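Local coordinates for 2-dehydropantoate 2-reductase (Enterococcus faecium, PDB 3WFI) that acts as an NAD-dependent D-mandelate dehydrogenase of the ketopantoate reductase family, interconverting D-mandelate and its 2-keto acid, at the interface of chains A and B. Sequence-based numbering; all coordinates share one arbitrary frame. Chains: chain A/B, 2-dehydropantoate 2-reductase.

Contact 1: the interface of chains A and B. Residues chain A 197, 200-201, 301; chain B 197, 200-201, 301.
Helices 194-201 and 293-308 of the C-terminal, ketopantoate reductase-type helical region form the centre of a two-fold symmetric helix-packing interface, in which A:Ile200 meets B:Ile200 and A:Leu301 meets B:Leu301 across the axis. The two leucine 301 side chains meet end to end, CD1 of A:Leu301 standing 3.7 Å from CD1 of B:Leu301. Their other methyls point away from the axis: CD2 of A:Leu301 lies 4.1 Å from CD2 of B:Leu197, whose side chain lies roughly perpendicular to it, and it also packs against B:Leu201, which it meets at a slant. The same B:Leu201 places its CD2 methyl 3.5 Å from the backbone carbonyl O of A:Leu301, and the chain-exchanged pair repeats this. Each leucine 301 is thereby held between its own twin and two leucines on one helix of the partner. The isoleucine side chains cross nearly perpendicularly and present their CG2 branches to each other; with CG1 anti to the carbonyl carbon (chi1 -65° in A:Ile200), CG2 is the branch turned to the twin, though the modelled separation there is too short to be reliable. At one margin of this apolar core two waters join the ends of the 194-201 helices. Water 1 lies 2.7 Å from the carbonyl O of A:Ile200 and 2.7 Å from the carbonyl O of B:Ile200, while water 2 bridges the same two oxygens and sits 3.1 Å from the oxygen of water 1. This largely aliphatic patch, with its water bridge, joins the two subunits of the deposited dimer and plausibly contributes to dimerisation in solution.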
ATOM      1  N   LEU A 197      -2.523   7.918   0.000  1.00 14.70           N
ATOM      2  CA  LEU A 197      -1.224   7.763   0.654  1.00 14.72           C
ATOM      3  C   LEU A 197      -1.154   8.494   1.985  1.00 14.69           C
ATOM      4  O   LEU A 197      -0.673   7.936   2.978  1.00 14.31           O
ATOM      5  CB  LEU A 197      -0.086   8.200  -0.287  1.00 15.50           C
ATOM      6  CG  LEU A 197       0.070   7.364  -1.562  1.00 15.47           C
ATOM      7  CD1 LEU A 197       1.118   7.990  -2.466  1.00 16.30           C
ATOM      8  CD2 LEU A 197       0.431   5.899  -1.259  1.00 16.11           C
ATOM      9  N   ILE A 200      -3.484   6.644   4.565  1.00 15.15           N
ATOM     10  CA  ILE A 200      -2.951   5.410   5.082  1.00 15.85           C
ATOM     11  C   ILE A 200      -1.685   5.634   5.929  1.00 15.97           C
ATOM     12  O   ILE A 200      -1.523   4.993   6.953  1.00 15.48           O
ATOM     13  CB  ILE A 200      -2.666   4.398   3.947  1.00 16.45           C
ATOM     14  CG1 ILE A 200      -3.968   3.974   3.262  1.00 16.95           C
ATOM     15  CG2 ILE A 200      -1.975   3.162   4.487  1.00 16.92           C
ATOM     16  CD1 ILE A 200      -4.892   3.165   4.147  1.00 17.49           C
ATOM     17  N   LEU A 201      -0.789   6.529   5.497  1.00 15.77           N
ATOM     18  CA  LEU A 201       0.474   6.736   6.206  1.00 16.13           C
ATOM     19  C   LEU A 201       0.365   7.701   7.400  1.00 16.96           C
ATOM     20  O   LEU A 201       1.306   7.799   8.211  1.00 16.74           O
ATOM     21  CB  LEU A 201       1.568   7.209   5.243  1.00 15.86           C
ATOM     22  CG  LEU A 201       1.995   6.163   4.217  1.00 15.36           C
ATOM     23  CD1 LEU A 201       2.790   6.810   3.093  1.00 15.37           C
ATOM     24  CD2 LEU A 201       2.797   5.055   4.893  1.00 15.50           C
ATOM     25  N   LEU A 301      -6.702  -0.942   0.986  1.00 14.80           N
ATOM     26  CA  LEU A 301      -6.163  -0.423   2.234  1.00 14.97           C
ATOM     27  C   LEU A 301      -7.051   0.647   2.855  1.00 14.93           C
ATOM     28  O   LEU A 301      -7.247   0.667   4.065  1.00 14.92           O
ATOM     29  CB  LEU A 301      -4.735   0.121   2.029  1.00 14.90           C
ATOM     30  CG  LEU A 301      -3.665  -0.945   1.830  1.00 14.98           C
ATOM     31  CD1 LEU A 301      -2.394  -0.337   1.257  1.00 14.96           C
ATOM     32  CD2 LEU A 301      -3.381  -1.667   3.142  1.00 15.54           C
TER
ATOM     33  N   LEU B 197       0.834  -5.381   6.860  1.00 15.40           N
ATOM     34  CA  LEU B 197      -0.542  -4.868   6.892  1.00 16.03           C
ATOM     35  C   LEU B 197      -0.907  -4.295   8.244  1.00 16.99           C
ATOM     36  O   LEU B 197      -1.508  -3.219   8.322  1.00 17.10           O
ATOM     37  CB  LEU B 197      -1.551  -5.958   6.480  1.00 15.89           C
ATOM     38  CG  LEU B 197      -1.429  -6.454   5.044  1.00 15.46           C
ATOM     39  CD1 LEU B 197      -2.337  -7.644   4.804  1.00 15.61           C
ATOM     40  CD2 LEU B 197      -1.702  -5.345   4.017  1.00 15.35           C
ATOM     41  N   ILE B 200       1.108  -0.973   8.762  1.00 18.07           N
ATOM     42  CA  ILE B 200       0.583   0.159   7.994  1.00 19.26           C
ATOM     43  C   ILE B 200      -0.815   0.603   8.447  1.00 18.69           C
ATOM     44  O   ILE B 200      -1.079   1.795   8.527  1.00 19.26           O
ATOM     45  CB  ILE B 200       0.564  -0.141   6.476  1.00 19.65           C
ATOM     46  CG1 ILE B 200       1.985  -0.292   5.970  1.00 20.27           C
ATOM     47  CG2 ILE B 200      -0.101   0.977   5.699  1.00 20.63           C
ATOM     48  CD1 ILE B 200       2.780   0.982   6.028  1.00 20.83           C
ATOM     49  N   LEU B 201      -1.695  -0.342   8.733  1.00 19.30           N
ATOM     50  CA  LEU B 201      -3.082   0.000   9.116  1.00 20.25           C
ATOM     51  C   LEU B 201      -3.253   0.349  10.596  1.00 22.03           C
ATOM     52  O   LEU B 201      -4.306   0.866  10.992  1.00 21.59           O
ATOM     53  CB  LEU B 201      -4.030  -1.130   8.725  1.00 20.18           C
ATOM     54  CG  LEU B 201      -4.195  -1.334   7.220  1.00 20.28           C
ATOM     55  CD1 LEU B 201      -4.835  -2.679   6.900  1.00 19.99           C
ATOM     56  CD2 LEU B 201      -5.007  -0.191   6.623  1.00 20.09           C
ATOM     57  N   LEU B 301       5.444   1.199   1.273  1.00 12.58           N
ATOM     58  CA  LEU B 301       4.634   1.826   2.312  1.00 13.02           C
ATOM     59  C   LEU B 301       5.260   1.717   3.704  1.00 13.42           C
ATOM     60  O   LEU B 301       5.258   2.697   4.474  1.00 14.55           O
ATOM     61  CB  LEU B 301       3.237   1.213   2.341  1.00 13.24           C
ATOM     62  CG  LEU B 301       2.324   1.632   1.203  1.00 13.14           C
ATOM     63  CD1 LEU B 301       1.129   0.682   1.111  1.00 13.12           C
ATOM     64  CD2 LEU B 301       1.881   3.074   1.389  1.00 13.27           C
TER
HETATM   65  O   HOH W   1      -3.133   3.598   8.620  1.00 21.52           O
HETATM   66  O   HOH W   2      -0.240   4.614   9.316  1.00 32.20           O

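Contact 2: the interface of chains A and B. Residues chain A 297, 300-301, 304; chain B 197, 201, 217.
Three helical segments meet here, all with regular helical backbone torsions apart from the end of 194-201, where psi of B:Leu201 opens to -11°: helix 293-308 of chain A offers A:Phe297, A:Glu300, A:Leu301 and A:Ala304 along one side, facing B:Met217 on helix 214-231 and the leucines of helix 194-201. In this helical C-terminal part of the ketopantoate reductase family fold, B:Met217 is the knob that fits among the four chain A residues. Its sulfur SD lies at the edge of the A:Phe297 ring, in the ring plane, 3.6 Å from CE2, and the two side chains run nearly perpendicular. The ring is turned toward the partner because CG of A:Phe297 is anti to the backbone N (chi1 -161°). One ring face is covered within chain A by CD1 of A:Leu301, 3.8 Å above the plane and displaced from the ring centre, an intramolecular contact that would be expected to limit how far the ring can tilt. The other methyl of this leucine, CD2, is 3.6 Å from SD of B:Met217, placing the sulfur beside both an aromatic edge and an aliphatic branch. Nearer the methionine backbone, CG of B:Met217 lies 3.8 Å from CB of A:Glu300, and the two side chains run antiparallel past one another, with the carboxylate oxygen OE1 also alongside CG. A bend at chi3 (-68°) carries the terminal methyl CE of B:Met217 to CB of A:Ala304, 3.9 Å away. That alanine CB also touches CD1 of B:Leu201 at 3.9 Å. CD2 of B:Leu197 reaches the outer edge of the phenyl ring, 4.0 Å from CZ of A:Phe297, beside the place taken by the sulfur.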
ATOM      1  N   PHE A 297      -4.772  -2.065  -4.539  1.00 13.61           N
ATOM      2  CA  PHE A 297      -4.241  -2.211  -3.166  1.00 13.74           C
ATOM      3  C   PHE A 297      -4.548  -0.980  -2.300  1.00 13.61           C
ATOM      4  O   PHE A 297      -4.961  -1.114  -1.153  1.00 13.25           O
ATOM      5  CB  PHE A 297      -2.730  -2.482  -3.237  1.00 13.78           C
ATOM      6  CG  PHE A 297      -2.110  -3.096  -1.996  1.00 13.99           C
ATOM      7  CD1 PHE A 297      -0.736  -3.265  -1.950  1.00 13.93           C
ATOM      8  CD2 PHE A 297      -2.857  -3.514  -0.902  1.00 14.03           C
ATOM      9  CE1 PHE A 297      -0.119  -3.831  -0.839  1.00 14.49           C
ATOM     10  CE2 PHE A 297      -2.251  -4.075   0.203  1.00 14.03           C
ATOM     11  CZ  PHE A 297      -0.886  -4.217   0.256  1.00 14.19           C
ATOM     12  N   GLU A 300      -8.151  -1.042  -1.449  1.00 14.62           N
ATOM     13  CA  GLU A 300      -8.326  -2.082  -0.433  1.00 15.19           C
ATOM     14  C   GLU A 300      -7.842  -1.628   0.946  1.00 15.34           C
ATOM     15  O   GLU A 300      -8.534  -1.837   1.943  1.00 15.47           O
ATOM     16  CB  GLU A 300      -7.623  -3.362  -0.874  1.00 15.44           C
ATOM     17  CG  GLU A 300      -8.349  -4.088  -1.996  1.00 15.72           C
ATOM     18  CD  GLU A 300      -7.411  -4.887  -2.882  1.00 16.82           C
ATOM     19  OE1 GLU A 300      -6.254  -5.117  -2.486  1.00 16.22           O
ATOM     20  OE2 GLU A 300      -7.847  -5.264  -3.988  1.00 16.97           O
ATOM     21  N   LEU A 301      -6.702  -0.942   0.986  1.00 14.80           N
ATOM     22  CA  LEU A 301      -6.163  -0.423   2.234  1.00 14.97           C
ATOM     23  C   LEU A 301      -7.051   0.647   2.855  1.00 14.93           C
ATOM     24  O   LEU A 301      -7.247   0.667   4.065  1.00 14.92           O
ATOM     25  CB  LEU A 301      -4.735   0.121   2.029  1.00 14.90           C
ATOM     26  CG  LEU A 301      -3.665  -0.945   1.830  1.00 14.98           C
ATOM     27  CD1 LEU A 301      -2.394  -0.337   1.257  1.00 14.96           C
ATOM     28  CD2 LEU A 301      -3.381  -1.667   3.142  1.00 15.54           C
ATOM     29  N   ALA A 304     -10.065  -0.932   4.322  1.00 16.59           N
ATOM     30  CA  ALA A 304      -9.685  -1.591   5.564  1.00 17.64           C
ATOM     31  C   ALA A 304      -9.550  -0.574   6.690  1.00 18.74           C
ATOM     32  O   ALA A 304      -9.937  -0.853   7.838  1.00 18.84           O
ATOM     33  CB  ALA A 304      -8.391  -2.387   5.385  1.00 17.33           C
TER
ATOM     34  N   LEU B 197       0.834  -5.381   6.860  1.00 15.40           N
ATOM     35  CA  LEU B 197      -0.542  -4.868   6.892  1.00 16.03           C
ATOM     36  C   LEU B 197      -0.907  -4.295   8.244  1.00 16.99           C
ATOM     37  O   LEU B 197      -1.508  -3.219   8.322  1.00 17.10           O
ATOM     38  CB  LEU B 197      -1.551  -5.958   6.480  1.00 15.89           C
ATOM     39  CG  LEU B 197      -1.429  -6.454   5.044  1.00 15.46           C
ATOM     40  CD1 LEU B 197      -2.337  -7.644   4.804  1.00 15.61           C
ATOM     41  CD2 LEU B 197      -1.702  -5.345   4.017  1.00 15.35           C
ATOM     42  N   LEU B 201      -1.695  -0.342   8.733  1.00 19.30           N
ATOM     43  CA  LEU B 201      -3.082   0.000   9.116  1.00 20.25           C
ATOM     44  C   LEU B 201      -3.253   0.349  10.596  1.00 22.03           C
ATOM     45  O   LEU B 201      -4.306   0.866  10.992  1.00 21.59           O
ATOM     46  CB  LEU B 201      -4.030  -1.130   8.725  1.00 20.18           C
ATOM     47  CG  LEU B 201      -4.195  -1.334   7.220  1.00 20.28           C
ATOM     48  CD1 LEU B 201      -4.835  -2.679   6.900  1.00 19.99           C
ATOM     49  CD2 LEU B 201      -5.007  -0.191   6.623  1.00 20.09           C
ATOM     50  N   MET B 217      -6.381  -8.799   0.283  1.00 15.68           N
ATOM     51  CA  MET B 217      -4.983  -8.341   0.362  1.00 15.72           C
ATOM     52  C   MET B 217      -4.045  -9.513   0.678  1.00 15.55           C
ATOM     53  O   MET B 217      -2.988  -9.662   0.070  1.00 15.45           O
ATOM     54  CB  MET B 217      -4.850  -7.232   1.400  1.00 15.64           C
ATOM     55  CG  MET B 217      -5.552  -5.949   0.974  1.00 15.75           C
ATOM     56  SD  MET B 217      -5.297  -4.549   2.089  1.00 15.36           S
ATOM     57  CE  MET B 217      -6.209  -5.109   3.543  1.00 15.59           C
TER

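Contact 1 and contact 2 are neighbouring parts of one continuous interface, the centres of their C-alpha atoms about 7 Å apart. They share A:Leu301, B:Leu197 and B:Leu201, which lie on helices 293-308 and 194-201; helix 214-231 enters at contact 2. Contact 1 straddles the two-fold axis, whereas contact 2 lies to one side and has a twin with the chains exchanged. The axial patch is thus flanked by two copies of the methionine-centred one. Because A:Leu301 packs in both, the contacts probably act together in setting the mutual orientation of the subunits.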